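Peptide ABC transporter permease (Staphylococcus hominis, PDB 6EXS) probably carries peptides and peptide-conjugated malodour precursors across the bacterial membrane as a transporter of the POT family. Local coordinates at residues Ile103-Pro108 and Gly180-Ala185; Phe292-Leu297 and Leu476-Phe481. All blocks are in the same frame, centred on the assembly; numbering follows the deposited sequence.

Contact 1: Ile103-Pro108 and Gly180-Ala185; sequences ICLSLP and GGFLLA. With OLC ((2R)-2,3-dihydroxypropyl (9Z)-octadec-9-enoate), chain K.
L105 and F182 carry most of this contact, in which the final turn of helix 74-106 meets the first turns of helix 178-204. Methyl CD1 of L105 sits over one face of the phenyl ring, 3.8 Å from the centroid of the F182 ring and 18° off its normal. This is a CH-pi contact, displaced a little toward the rim so that L105 CD1 comes within 3.6 Å of F182 CD1. At the root of the ring, L105 CB lies 3.6 Å from F182 CG. Leucine suits the place because one methyl, CD1, caps the ring face while CB packs against the base of the ring. The ring also meets Y42 edge-to-face, while M35 and L39 of helix 16-44 pack on L105.

S106 works differently. Its small side chain lets the backbones draw together, with S106 CA 5.1 Å from L183 CA, and S106 OG lies 3.2 Å from L183 CA. The hydroxyl stands beside its own backbone N (chi1 -56°), a setting from which it bonds to the carbonyl of H102 one turn earlier. L183 N is close to OG, but at a poor angle for a hydrogen bond. On the far side of the helix end, L107 CD2 lies 3.4 Å from O19 of a monoolein. Between the two segments the chemistry implies dispersion and close fit, with the serine hydroxyl satisfied within its own helix; just beyond them, a hydrogen bond between L105 O and H179 ND1 also ties the two helices.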
loop_
_atom_site.group_PDB
_atom_site.type_symbol
_atom_site.label_atom_id
_atom_site.label_comp_id
_atom_site.label_asym_id
_atom_site.label_seq_id
_atom_site.Cartn_x
_atom_site.Cartn_y
_atom_site.Cartn_z
ATOM N N ILE A 103 1.180 6.002 -19.237
ATOM C CA ILE A 103 1.221 6.747 -20.500
ATOM C C ILE A 103 0.387 8.041 -20.356
ATOM O O ILE A 103 0.852 9.097 -20.785
ATOM C CB ILE A 103 0.858 5.864 -21.739
ATOM C CG1 ILE A 103 1.951 4.784 -21.971
ATOM C CG2 ILE A 103 0.683 6.706 -23.015
ATOM C CD1 ILE A 103 1.506 3.546 -22.771
ATOM N N CYS A 104 -0.788 7.974 -19.672
ATOM C CA CYS A 104 -1.663 9.132 -19.403
ATOM C C CYS A 104 -0.857 10.314 -18.838
ATOM O O CYS A 104 -1.021 11.444 -19.307
ATOM C CB CYS A 104 -2.811 8.758 -18.465
ATOM S SG CYS A 104 -4.049 7.655 -19.188
ATOM N N LEU A 105 0.019 10.032 -17.833
ATOM C CA LEU A 105 0.878 11.014 -17.165
ATOM C C LEU A 105 1.992 11.573 -18.041
ATOM O O LEU A 105 2.442 12.687 -17.786
ATOM C CB LEU A 105 1.463 10.443 -15.867
ATOM C CG LEU A 105 0.552 10.434 -14.649
ATOM C CD1 LEU A 105 1.254 9.852 -13.486
ATOM C CD2 LEU A 105 0.044 11.844 -14.292
ATOM N N SER A 106 2.442 10.806 -19.057
ATOM C CA SER A 106 3.492 11.212 -20.003
ATOM C C SER A 106 3.002 12.231 -21.027
ATOM O O SER A 106 3.796 13.058 -21.476
ATOM C CB SER A 106 4.052 10.004 -20.741
ATOM O OG SER A 106 4.514 9.056 -19.797
ATOM N N LEU A 107 1.716 12.140 -21.431
ATOM C CA LEU A 107 1.099 13.018 -22.424
ATOM C C LEU A 107 0.737 14.401 -21.825
ATOM O O LEU A 107 0.618 14.494 -20.605
ATOM C CB LEU A 107 -0.113 12.317 -23.064
ATOM C CG LEU A 107 0.203 11.063 -23.910
ATOM C CD1 LEU A 107 -0.900 10.035 -23.805
ATOM C CD2 LEU A 107 0.461 11.411 -25.358
ATOM N N PRO A 108 0.621 15.504 -22.611
ATOM C CA PRO A 108 0.308 16.806 -21.986
ATOM C C PRO A 108 -1.205 17.013 -21.839
ATOM O O PRO A 108 -1.797 17.857 -22.517
ATOM C CB PRO A 108 0.977 17.810 -22.930
ATOM C CG PRO A 108 0.990 17.119 -24.282
ATOM C CD PRO A 108 0.740 15.638 -24.080
ATOM N N GLY A 180 8.772 13.440 -18.671
ATOM C CA GLY A 180 9.936 12.611 -18.957
ATOM C C GLY A 180 10.154 11.549 -17.897
ATOM O O GLY A 180 10.544 10.423 -18.221
ATOM N N GLY A 181 9.901 11.914 -16.635
ATOM C CA GLY A 181 10.026 11.011 -15.497
ATOM C C GLY A 181 8.939 9.948 -15.483
ATOM O O GLY A 181 9.218 8.773 -15.231
ATOM N N PHE A 182 7.684 10.363 -15.781
ATOM C CA PHE A 182 6.514 9.488 -15.862
ATOM C C PHE A 182 6.617 8.567 -17.073
ATOM O O PHE A 182 6.047 7.482 -17.050
ATOM C CB PHE A 182 5.202 10.302 -15.910
ATOM C CG PHE A 182 4.838 11.096 -14.671
ATOM C CD1 PHE A 182 4.823 10.493 -13.415
ATOM C CD2 PHE A 182 4.475 12.434 -14.765
ATOM C CE1 PHE A 182 4.483 11.224 -12.270
ATOM C CE2 PHE A 182 4.144 13.167 -13.617
ATOM C CZ PHE A 182 4.131 12.550 -12.380
ATOM N N LEU A 183 7.345 8.997 -18.129
ATOM C CA LEU A 183 7.599 8.187 -19.322
ATOM C C LEU A 183 8.607 7.087 -18.973
ATOM O O LEU A 183 8.433 5.954 -19.420
ATOM C CB LEU A 183 8.076 9.053 -20.501
ATOM C CG LEU A 183 8.381 8.345 -21.840
ATOM C CD1 LEU A 183 7.128 7.689 -22.451
ATOM C CD2 LEU A 183 9.018 9.315 -22.827
ATOM N N LEU A 184 9.623 7.409 -18.135
ATOM C CA LEU A 184 10.630 6.460 -17.662
ATOM C C LEU A 184 9.974 5.349 -16.825
ATOM O O LEU A 184 10.322 4.179 -17.000
ATOM C CB LEU A 184 11.752 7.178 -16.886
ATOM C CG LEU A 184 13.016 6.369 -16.514
ATOM C CD1 LEU A 184 13.640 5.680 -17.734
ATOM C CD2 LEU A 184 14.066 7.270 -15.900
ATOM N N ALA A 185 8.986 5.710 -15.964
ATOM C CA ALA A 185 8.205 4.758 -15.170
ATOM C C ALA A 185 7.383 3.893 -16.143
ATOM O O ALA A 185 7.360 2.671 -15.981
ATOM C CB ALA A 185 7.291 5.488 -14.194
HETATM C C24 OLC K . 0.080 15.212 -28.507
HETATM C C5 OLC K . -4.467 7.350 -26.020
HETATM C C4 OLC K . -4.596 8.483 -27.022
HETATM C C3 OLC K . -3.313 9.272 -27.195
HETATM C C2 OLC K . -3.434 10.401 -28.211
HETATM C C21 OLC K . -1.271 13.228 -29.238
HETATM C C1 OLC K . -2.153 11.155 -28.427
HETATM C C22 OLC K . -1.124 14.339 -28.225
HETATM O O19 OLC K . -1.048 10.695 -28.282
HETATM O O25 OLC K . 0.088 16.368 -27.682
HETATM O O23 OLC K . -2.314 15.135 -28.230
HETATM O O20 OLC K . -2.394 12.414 -28.818
#

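Contact 2: Phe292-Leu297 and Leu476-Phe481; sequences FILGML and LIILVF
Two transmembrane helices of a Major Facilitator transporter, 279-302 and 460-479, pack here side chain against side chain, near the end of the second one. The bridge is I478, which points at helix 279-302 and meets both L294 and I293. Its two branches divide the work. Methyl CG2 of I478 lies 3.9 Å from L294 CD1, whereas the longer arm carries I478 CD1 to 4.1 Å from L294 CD2. With CG2 anti to the backbone N and CG1 anti to the carbonyl carbon (chi1 -69°), both branches reach the fork of the leucine, and the two side chains run antiparallel alongside one another, each reaching toward the other's helix.

I293 takes a smaller share. Its CB and its methyl CG2 both lie 4.2 Å from I478 CD1, while the arm CG1-CD1 of I293 leads away. The backbones stay well apart: even the nearest alpha carbons, L294 CA and I478 CA, are 8.3 Å from each other. Branched aliphatic residues fit such a gap, since they span it with methyl groups and ask for no polar partner. L294 is buried, and its surroundings include T475 of the same neighbouring helix as well as F368 and S369 of helix 364-389; its carbonyl oxygen pairs with the hydroxyl of T372. Three helices thus share this seam. Modest in area, at 132 Å² summed over both sides, and wholly apolar between the two segments, the arrangement is ordinary helix-helix packing within a transmembrane bundle of the Major Facilitator fold.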
loop_
_atom_site.group_PDB
_atom_site.type_symbol
_atom_site.label_atom_id
_atom_site.label_comp_id
_atom_site.label_asym_id
_atom_site.label_seq_id
_atom_site.Cartn_x
_atom_site.Cartn_y
_atom_site.Cartn_z
ATOM N N PHE A 292 -6.801 -4.676 14.486
ATOM C CA PHE A 292 -7.256 -3.879 13.344
ATOM C C PHE A 292 -7.063 -2.373 13.634
ATOM O O PHE A 292 -6.555 -1.653 12.771
ATOM C CB PHE A 292 -8.724 -4.189 12.949
ATOM C CG PHE A 292 -9.143 -3.476 11.679
ATOM C CD1 PHE A 292 -9.631 -2.172 11.721
ATOM C CD2 PHE A 292 -8.992 -4.086 10.438
ATOM C CE1 PHE A 292 -9.942 -1.487 10.543
ATOM C CE2 PHE A 292 -9.306 -3.399 9.261
ATOM C CZ PHE A 292 -9.771 -2.103 9.321
ATOM N N ILE A 293 -7.471 -1.916 14.845
ATOM C CA ILE A 293 -7.322 -0.537 15.326
ATOM C C ILE A 293 -5.816 -0.199 15.388
ATOM O O ILE A 293 -5.405 0.792 14.783
ATOM C CB ILE A 293 -8.050 -0.284 16.690
ATOM C CG1 ILE A 293 -9.497 -0.863 16.726
ATOM C CG2 ILE A 293 -8.031 1.200 17.092
ATOM C CD1 ILE A 293 -10.553 -0.308 15.678
ATOM N N LEU A 294 -4.998 -1.051 16.056
ATOM C CA LEU A 294 -3.551 -0.862 16.164
ATOM C C LEU A 294 -2.887 -0.761 14.791
ATOM O O LEU A 294 -2.051 0.132 14.588
ATOM C CB LEU A 294 -2.879 -1.957 17.019
ATOM C CG LEU A 294 -3.139 -1.945 18.544
ATOM C CD1 LEU A 294 -2.364 -3.051 19.230
ATOM C CD2 LEU A 294 -2.765 -0.621 19.185
ATOM N N GLY A 295 -3.306 -1.636 13.861
ATOM C CA GLY A 295 -2.833 -1.666 12.475
ATOM C C GLY A 295 -3.206 -0.416 11.693
ATOM O O GLY A 295 -2.383 0.126 10.956
ATOM N N MET A 296 -4.445 0.065 11.880
ATOM C CA MET A 296 -4.976 1.266 11.239
ATOM C C MET A 296 -4.204 2.515 11.706
ATOM O O MET A 296 -3.800 3.325 10.866
ATOM C CB MET A 296 -6.479 1.399 11.533
ATOM C CG MET A 296 -7.245 2.095 10.445
ATOM S SD MET A 296 -9.044 1.983 10.635
ATOM C CE MET A 296 -9.300 3.098 12.029
ATOM N N LEU A 297 -3.976 2.642 13.045
ATOM C CA LEU A 297 -3.234 3.736 13.675
ATOM C C LEU A 297 -1.789 3.767 13.172
ATOM O O LEU A 297 -1.225 4.855 13.011
ATOM C CB LEU A 297 -3.236 3.621 15.214
ATOM C CG LEU A 297 -4.536 3.863 15.989
ATOM C CD1 LEU A 297 -4.408 3.334 17.386
ATOM C CD2 LEU A 297 -4.916 5.353 16.024
ATOM N N LEU A 476 -1.862 2.379 24.478
ATOM C CA LEU A 476 -1.708 2.096 25.906
ATOM C C LEU A 476 -2.980 1.497 26.525
ATOM O O LEU A 476 -2.872 0.635 27.402
ATOM C CB LEU A 476 -1.231 3.324 26.697
ATOM C CG LEU A 476 0.216 3.767 26.479
ATOM C CD1 LEU A 476 0.440 5.153 27.048
ATOM C CD2 LEU A 476 1.210 2.779 27.085
ATOM N N ILE A 477 -4.176 1.918 26.038
ATOM C CA ILE A 477 -5.472 1.407 26.508
ATOM C C ILE A 477 -5.659 -0.059 26.052
ATOM O O ILE A 477 -6.068 -0.890 26.861
ATOM C CB ILE A 477 -6.664 2.351 26.140
ATOM C CG1 ILE A 477 -6.496 3.739 26.802
ATOM C CG2 ILE A 477 -8.019 1.737 26.537
ATOM C CD1 ILE A 477 -7.150 4.881 26.069
ATOM N N ILE A 478 -5.309 -0.379 24.787
ATOM C CA ILE A 478 -5.403 -1.738 24.235
ATOM C C ILE A 478 -4.344 -2.670 24.865
ATOM O O ILE A 478 -4.686 -3.795 25.243
ATOM C CB ILE A 478 -5.376 -1.715 22.671
ATOM C CG1 ILE A 478 -6.676 -1.093 22.113
ATOM C CG2 ILE A 478 -5.119 -3.113 22.058
ATOM C CD1 ILE A 478 -6.644 -0.639 20.651
ATOM N N LEU A 479 -3.075 -2.193 24.988
ATOM C CA LEU A 479 -1.914 -2.917 25.537
ATOM C C LEU A 479 -2.180 -3.621 26.872
ATOM O O LEU A 479 -1.695 -4.736 27.060
ATOM C CB LEU A 479 -0.685 -1.986 25.649
ATOM C CG LEU A 479 0.680 -2.562 26.094
ATOM C CD1 LEU A 479 1.077 -3.804 25.297
ATOM C CD2 LEU A 479 1.774 -1.511 25.982
ATOM N N VAL A 480 -2.961 -2.997 27.780
ATOM C CA VAL A 480 -3.271 -3.600 29.089
ATOM C C VAL A 480 -4.195 -4.853 28.959
ATOM O O VAL A 480 -4.262 -5.655 29.897
ATOM C CB VAL A 480 -3.794 -2.578 30.141
ATOM C CG1 VAL A 480 -2.809 -1.423 30.334
ATOM C CG2 VAL A 480 -5.188 -2.060 29.798
ATOM N N PHE A 481 -4.869 -5.023 27.792
ATOM C CA PHE A 481 -5.765 -6.152 27.500
ATOM C C PHE A 481 -5.102 -7.230 26.628
ATOM O O PHE A 481 -5.757 -8.216 26.273
ATOM C CB PHE A 481 -7.079 -5.660 26.866
ATOM C CG PHE A 481 -7.876 -4.734 27.752
ATOM C CD1 PHE A 481 -8.667 -5.235 28.780
ATOM C CD2 PHE A 481 -7.839 -3.359 27.559
ATOM C CE1 PHE A 481 -9.398 -4.374 29.604
ATOM C CE2 PHE A 481 -8.568 -2.498 28.383
ATOM C CZ PHE A 481 -9.345 -3.012 29.398
#

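In the fold
Contact 1 closes before contact 2 opens along the chain, and the two share no helix: the first joins helices 74-106 and 178-204, the second helices 279-302 and 460-479. Their centres are 41 Å apart, their nearest atoms about 26 Å, and they lie on opposite sides of the chain's centre. This fits the family's two helical bundles: neither contact spans the two halves of the sequence, so each is probably internal to one bundle, contact 1 to the N-terminal and contact 2 to the C-terminal one. The conjugated-peptide pocket draws on both halves, with Y33 and N159 from one, Q302 and Y403 from the other; Q302 ends helix 279-302, which carries contact 2.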